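Local coordinates for protein L-lysine 6-oxidase (Marinomonas mediterranea, PDB 3WEU) that oxidises the side-chain amino group of L-lysine with a cysteine tryptophylquinone cofactor, releasing ammonium and the hydrogen peroxide that makes it antibacterial, at residues Y291-F295 against D296-L300; A334-A337 against N338-Y342; F411-G414 against Q415-E418. All blocks are in the same frame, centred on the assembly; numbering follows the deposited sequence. Where two conformers were deposited one is given.

Contact 1: residues Y291-F295 against D296-L300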
# COMPACT_ATOMS: atom_id res chain seq x y z
N TYR A 291 48.55 -15.76 -32.37
CA TYR A 291 47.33 -16.37 -32.87
C TYR A 291 46.72 -15.51 -33.93
O TYR A 291 46.52 -14.30 -33.73
CB TYR A 291 46.29 -16.57 -31.74
CG TYR A 291 45.01 -17.26 -32.22
CD1 TYR A 291 44.95 -18.63 -32.30
CD2 TYR A 291 43.84 -16.52 -32.60
CE1 TYR A 291 43.80 -19.28 -32.74
CE2 TYR A 291 42.69 -17.18 -33.06
CZ TYR A 291 42.67 -18.57 -33.09
OH TYR A 291 41.60 -19.31 -33.53
N VAL A 292 46.44 -16.07 -35.07
CA VAL A 292 45.88 -15.29 -36.17
C VAL A 292 44.35 -15.44 -36.22
O VAL A 292 43.82 -16.55 -36.40
CB VAL A 292 46.54 -15.75 -37.53
CG1 VAL A 292 45.91 -15.05 -38.72
CG2 VAL A 292 48.05 -15.49 -37.52
N ALA A 293 43.60 -14.35 -35.99
CA ALA A 293 42.15 -14.43 -35.95
C ALA A 293 41.63 -14.56 -37.35
O ALA A 293 42.37 -14.39 -38.35
CB ALA A 293 41.59 -13.16 -35.27
N ASN A 294 40.35 -14.77 -37.48
CA ASN A 294 39.74 -14.83 -38.78
C ASN A 294 38.64 -13.74 -38.79
O ASN A 294 37.78 -13.73 -37.90
CB ASN A 294 39.09 -16.19 -39.03
CG ASN A 294 38.30 -16.23 -40.35
OD1 ASN A 294 37.06 -16.29 -40.36
ND2 ASN A 294 39.03 -16.22 -41.47
N PHE A 295 38.59 -12.92 -39.84
CA PHE A 295 37.61 -11.86 -39.85
C PHE A 295 36.18 -12.37 -39.77
O PHE A 295 35.39 -11.94 -38.91
CB PHE A 295 37.74 -10.97 -41.05
CG PHE A 295 36.76 -9.81 -41.01
CD1 PHE A 295 37.00 -8.72 -40.21
CD2 PHE A 295 35.57 -9.88 -41.73
CE1 PHE A 295 36.09 -7.69 -40.13
CE2 PHE A 295 34.67 -8.83 -41.70
CZ PHE A 295 34.93 -7.75 -40.89
N ASP A 296 35.81 -13.23 -40.69
CA ASP A 296 34.46 -13.69 -40.75
C ASP A 296 34.00 -14.43 -39.48
O ASP A 296 32.86 -14.27 -39.07
CB ASP A 296 34.15 -14.58 -41.97
CG ASP A 296 34.15 -13.83 -43.33
OD1 ASP A 296 33.91 -12.64 -43.40
OD2 ASP A 296 34.44 -14.47 -44.36
N ARG A 297 34.83 -15.28 -38.92
CA ARG A 297 34.45 -16.10 -37.77
C ARG A 297 34.48 -15.28 -36.48
O ARG A 297 33.63 -15.44 -35.63
CB ARG A 297 35.45 -17.27 -37.61
CG ARG A 297 35.20 -18.27 -36.49
CD ARG A 297 36.32 -19.37 -36.35
NE ARG A 297 37.53 -18.70 -35.96
CZ ARG A 297 38.77 -19.19 -36.05
NH1 ARG A 297 38.99 -20.41 -36.52
NH2 ARG A 297 39.80 -18.42 -35.67
N ASP A 298 35.48 -14.43 -36.31
CA ASP A 298 35.76 -13.85 -35.00
C ASP A 298 35.32 -12.40 -34.86
O ASP A 298 35.00 -11.93 -33.75
CB ASP A 298 37.25 -13.91 -34.67
CG ASP A 298 37.83 -15.34 -34.68
OD1 ASP A 298 37.15 -16.30 -34.28
OD2 ASP A 298 39.03 -15.44 -35.13
N ILE A 299 35.33 -11.65 -35.94
CA ILE A 299 35.17 -10.22 -35.82
C ILE A 299 33.82 -9.77 -36.36
O ILE A 299 33.05 -9.04 -35.68
CB ILE A 299 36.25 -9.52 -36.59
CG1 ILE A 299 37.64 -10.06 -36.18
CG2 ILE A 299 36.16 -8.00 -36.45
CD1 ILE A 299 37.96 -9.95 -34.72
N LEU A 300 33.52 -10.21 -37.56
CA LEU A 300 32.26 -9.88 -38.19
C LEU A 300 31.02 -10.10 -37.34
O LEU A 300 30.16 -9.28 -37.40
CB LEU A 300 32.11 -10.57 -39.53
CG LEU A 300 30.83 -10.41 -40.34
CD1 LEU A 300 30.72 -8.94 -40.77
CD2 LEU A 300 30.89 -11.37 -41.55
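At Asn294 and Phe295 the backbone leaves strand 293-294, which pairs in parallel with strand 421-422, and turns straight into a helix whose first bond runs from Asp298 N to Asn294 O (2.9 Å). Next comes a wider pi-type turn: Phe295 O accepts from both Ile299 N at 3.0 Å and Leu300 N at 2.9 Å. Asn294 is the N-cap of helix 295-308. Its chi1 of 174° turns CG away from the backbone N and beside the carbonyl carbon, from where OD1 accepts from Arg297 N at 2.8 Å. The short amide suits this task, and its ND2 bonds Gly424 O and Thr422 OG1, tying the cap to strand 421-422 as well. Asn294 N in turn donates to Asp298 OD2 at 2.8 Å, from above the carboxylate plane. That same oxygen receives Arg297 NH2 on its syn lone pair while Arg297 NE bonds OD1, a side-on salt bridge that fixes the rotation of the carboxylate. Arg297 NH1 goes on to Asp427 O, and CB of Asn294 lies over one guanidinium face. On the apolar flank, Phe295 crosses Ile299 at about a right angle with CE1 3.7 Å from CG2, while CE2 sits 3.8 Å from Leu300 CB.

Contact 2: residues A334-A337 against N338-Y342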
# COMPACT_ATOMS: atom_id res chain seq x y z
N ALA A 334 48.99 0.15 -43.81
CA ALA A 334 48.40 1.44 -44.08
C ALA A 334 47.05 1.61 -43.32
O ALA A 334 46.60 2.72 -43.12
CB ALA A 334 48.10 1.58 -45.56
N ASN A 335 46.37 0.50 -43.08
CA ASN A 335 45.04 0.57 -42.39
C ASN A 335 45.13 0.31 -40.91
O ASN A 335 44.10 0.31 -40.23
CB ASN A 335 44.11 -0.46 -43.02
CG ASN A 335 42.65 -0.21 -42.73
OD1 ASN A 335 42.18 0.94 -42.73
ND2 ASN A 335 41.92 -1.27 -42.50
N LYS A 336 46.33 0.05 -40.40
CA LYS A 336 46.48 -0.29 -38.99
C LYS A 336 46.03 0.82 -38.01
O LYS A 336 45.39 0.52 -37.01
CB LYS A 336 47.89 -0.73 -38.67
CG LYS A 336 48.13 -1.18 -37.24
CD LYS A 336 49.49 -1.86 -36.99
CE LYS A 336 49.67 -2.08 -35.52
NZ LYS A 336 51.04 -2.61 -35.22
N ALA A 337 46.41 2.05 -38.25
CA ALA A 337 46.03 3.12 -37.33
C ALA A 337 44.49 3.18 -37.22
O ALA A 337 44.00 3.35 -36.11
CB ALA A 337 46.58 4.48 -37.76
N ASN A 338 43.77 2.95 -38.33
CA ASN A 338 42.32 2.83 -38.30
C ASN A 338 41.80 1.68 -37.46
O ASN A 338 40.89 1.86 -36.62
CB ASN A 338 41.77 2.66 -39.70
CG ASN A 338 41.84 3.91 -40.53
OD1 ASN A 338 41.82 5.00 -40.02
ND2 ASN A 338 41.85 3.74 -41.83
N ARG A 339 42.37 0.48 -37.65
CA ARG A 339 41.90 -0.68 -36.87
C ARG A 339 42.19 -0.50 -35.38
O ARG A 339 41.37 -0.87 -34.53
CB ARG A 339 42.50 -1.98 -37.38
CG ARG A 339 42.07 -2.35 -38.78
CD ARG A 339 42.63 -3.71 -39.17
NE ARG A 339 43.90 -3.50 -39.82
CZ ARG A 339 45.07 -3.74 -39.27
NH1 ARG A 339 45.15 -4.25 -38.07
NH2 ARG A 339 46.15 -3.47 -39.94
N MET A 340 43.36 0.07 -35.08
CA MET A 340 43.76 0.28 -33.70
C MET A 340 42.85 1.34 -33.00
O MET A 340 42.54 1.22 -31.81
CB MET A 340 45.18 0.76 -33.63
CG MET A 340 46.23 -0.25 -33.94
SD MET A 340 46.33 -1.54 -32.70
CE MET A 340 46.39 -0.63 -31.25
N LYS A 341 42.48 2.37 -33.74
CA LYS A 341 41.59 3.39 -33.21
C LYS A 341 40.25 2.72 -32.85
O LYS A 341 39.74 2.98 -31.80
CB LYS A 341 41.36 4.49 -34.16
CG LYS A 341 40.75 5.73 -33.49
CD LYS A 341 40.52 6.80 -34.54
CE LYS A 341 40.88 8.23 -34.13
NZ LYS A 341 40.73 8.41 -32.68
N TYR A 342 39.72 1.87 -33.74
CA TYR A 342 38.45 1.16 -33.54
C TYR A 342 38.55 0.30 -32.27
O TYR A 342 37.74 0.38 -31.37
CB TYR A 342 38.19 0.29 -34.80
CG TYR A 342 36.93 -0.54 -34.85
CD1 TYR A 342 36.71 -1.59 -33.97
CD2 TYR A 342 35.96 -0.28 -35.83
CE1 TYR A 342 35.53 -2.36 -34.04
CE2 TYR A 342 34.79 -1.03 -35.87
CZ TYR A 342 34.59 -2.08 -34.99
OH TYR A 342 33.41 -2.79 -35.04
O HOH W 1 45.14 3.50 -40.76
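The opening turn of helix 336-344 is bound together where Asn335, Asn338 and Arg339 meet at its start. Arg339 N donates to Asn335 O at 3.1 Å, and Met340 N donates to Lys336 O at 2.8 Å. Between the side chains, Asn338 ND2 donates to Asn335 OD1 at 3.0 Å in a nearly straight bond (169°). The acceptor lies in the amide plane of Asn338, yet the two amides stand 77° apart, so one presents an N-H to the other without stacking. Asn335 spends its own ND2 on Asp330 O, in the preceding loop. A water bridges two backbone groups one turn apart, accepting from Asn338 N at 2.8 Å and donating to Ala334 O at 2.9 Å. Lys336 and Met340 run side by side in the same direction, CG to CG 3.9 Å, as residues one turn apart can. The lysine chain, extended beyond CG, carries NZ to a salt bridge with Glu418. Arg339 is modelled in two conformers; in one of them its guanidinium lies over Lys336 CA, but the placing of its end, and with it a possible bond from NH1 to Trp416 O, is doubtful. An amide can donate and accept at once, as Asn335 does, accepting from Asn338 on OD1 and giving ND2 to Asp330 O, and such an uncharged link needs no counterion.

Contact 3: residues F411-G414 against Q415-E418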
# COMPACT_ATOMS: atom_id res chain seq x y z
N PHE A 411 40.35 -10.25 -26.98
CA PHE A 411 41.65 -10.71 -27.47
C PHE A 411 41.65 -10.81 -29.03
O PHE A 411 42.52 -10.33 -29.73
CB PHE A 411 41.99 -12.09 -26.90
CG PHE A 411 43.14 -12.71 -27.59
CD1 PHE A 411 44.38 -12.13 -27.47
CD2 PHE A 411 42.95 -13.73 -28.47
CE1 PHE A 411 45.47 -12.63 -28.16
CE2 PHE A 411 44.02 -14.25 -29.16
CZ PHE A 411 45.30 -13.69 -29.02
N LEU A 412 40.61 -11.43 -29.55
CA LEU A 412 40.49 -11.57 -30.97
C LEU A 412 40.34 -10.26 -31.70
O LEU A 412 40.95 -10.03 -32.75
CB LEU A 412 39.38 -12.56 -31.30
CG LEU A 412 39.52 -14.01 -30.84
CD1 LEU A 412 38.25 -14.83 -30.93
CD2 LEU A 412 40.55 -14.72 -31.69
N LEU A 413 39.61 -9.32 -31.11
CA LEU A 413 39.52 -8.00 -31.65
C LEU A 413 40.87 -7.28 -31.71
O LEU A 413 41.21 -6.65 -32.70
CB LEU A 413 38.42 -7.14 -30.92
CG LEU A 413 38.04 -5.86 -31.66
CD1 LEU A 413 37.27 -6.14 -32.96
CD2 LEU A 413 37.19 -4.97 -30.75
N GLY A 414 41.69 -7.47 -30.69
CA GLY A 414 43.04 -6.92 -30.62
C GLY A 414 43.97 -7.54 -31.67
O GLY A 414 44.84 -6.86 -32.19
N GLN A 415 43.79 -8.84 -31.97
CA GLN A 415 44.55 -9.46 -33.03
C GLN A 415 44.18 -8.84 -34.37
O GLN A 415 45.04 -8.53 -35.21
CB GLN A 415 44.33 -10.97 -33.03
CG GLN A 415 44.87 -11.72 -31.82
CD GLN A 415 46.30 -11.39 -31.53
OE1 GLN A 415 46.61 -10.42 -30.79
NE2 GLN A 415 47.21 -12.17 -32.09
N TRP A 416 42.90 -8.63 -34.60
CA TRP A 416 42.46 -7.90 -35.74
C TRP A 416 43.08 -6.55 -35.82
O TRP A 416 43.62 -6.18 -36.91
CB TRP A 416 40.91 -7.83 -35.79
CG TRP A 416 40.34 -6.90 -36.79
CD1 TRP A 416 40.08 -7.15 -38.12
CD2 TRP A 416 39.85 -5.59 -36.54
NE1 TRP A 416 39.53 -6.05 -38.71
CE2 TRP A 416 39.40 -5.06 -37.76
CE3 TRP A 416 39.84 -4.77 -35.42
CZ2 TRP A 416 38.86 -3.80 -37.87
CZ3 TRP A 416 39.34 -3.48 -35.54
CH2 TRP A 416 38.84 -3.02 -36.73
N ALA A 417 43.08 -5.81 -34.72
CA ALA A 417 43.64 -4.47 -34.72
C ALA A 417 45.16 -4.50 -35.11
O ALA A 417 45.65 -3.65 -35.90
CB ALA A 417 43.51 -3.88 -33.35
N GLU A 418 45.86 -5.47 -34.54
CA GLU A 418 47.26 -5.75 -34.94
C GLU A 418 47.51 -6.18 -36.37
O GLU A 418 48.65 -6.12 -36.79
CB GLU A 418 47.92 -6.76 -34.03
CG GLU A 418 48.00 -6.27 -32.60
CD GLU A 418 49.05 -5.18 -32.38
OE1 GLU A 418 49.81 -4.83 -33.29
OE2 GLU A 418 49.10 -4.68 -31.27
O HOH W 2 45.00 -9.19 -29.02
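Gln415 has more surface buried here than any other residue of the pair, and its closest side-chain partner is Phe411, one turn earlier. Its backbone N donates to Phe411 O at 3.0 Å, and its side chain then folds back over the phenyl ring. CG stands beside the backbone N, and a bend at chi2 (-51°) lays the amide along the ring with the two planes only 13° apart. The CH-pi contact is made by CG, 3.9 Å from the centroid of the Phe411 ring and over its face, near the rim on the CZ side. A water bridges Gln415 OE1 (2.7 Å) and Phe411 O (2.8 Å), donating to both. NE2 pairs with the main-chain oxygens of Tyr291 and Ser289, and OE1 with the water, so both polar atoms of this buried amide are satisfied, which suits glutamine to the place: its methylenes meet the ring while its polar end finds partners.

Gly414 takes part through backbone alone. Gly414 O accepts from Glu418 N at 2.9 Å and has Glu418 CG 3.2 Å away.

Leu413 supplies the apolar side. Its CG is anti to the backbone N (chi1 -166°), and the side chain runs in the same direction as Trp416, with Leu413 CD1 3.8 Å from CE3 of the indole. Leu413 O approaches the edge of that ring while accepting from Ala417 N. The indole is anchored by NE1 to Tyr328 O, and Leu413 and Trp416 together pack on Ile299 of helix 295-308. Successive i to i+4 bonds, with side chains three or four residues apart packed along one another and the outer faces against helices 295-308 and 336-344, are the pattern of a regular, largely buried alpha-helix.

Overall arrangement
Helix 407-418, which holds contact 3, lies between the other two: it touches both, whereas contacts 1 and 2 stay about 6 Å apart at their nearest atoms. All three are on the same side of the chain's centre. Contact 3 is the most buried, and a ring face, a leucine and an indole dominate its side-chain chemistry. Contacts 1 and 2 are only partly buried and cover helix beginnings, so polar side chains do more of the work: a cap and a salt bridge in contact 1, an amide pair and a water in contact 2. Helix 407-418 meets contact 1 by packing of Leu412 and Trp416 and by one amide hydrogen bond to Tyr291 O; contact 2 meets its last turn through Lys336 with Glu418, Arg339 being less surely placed.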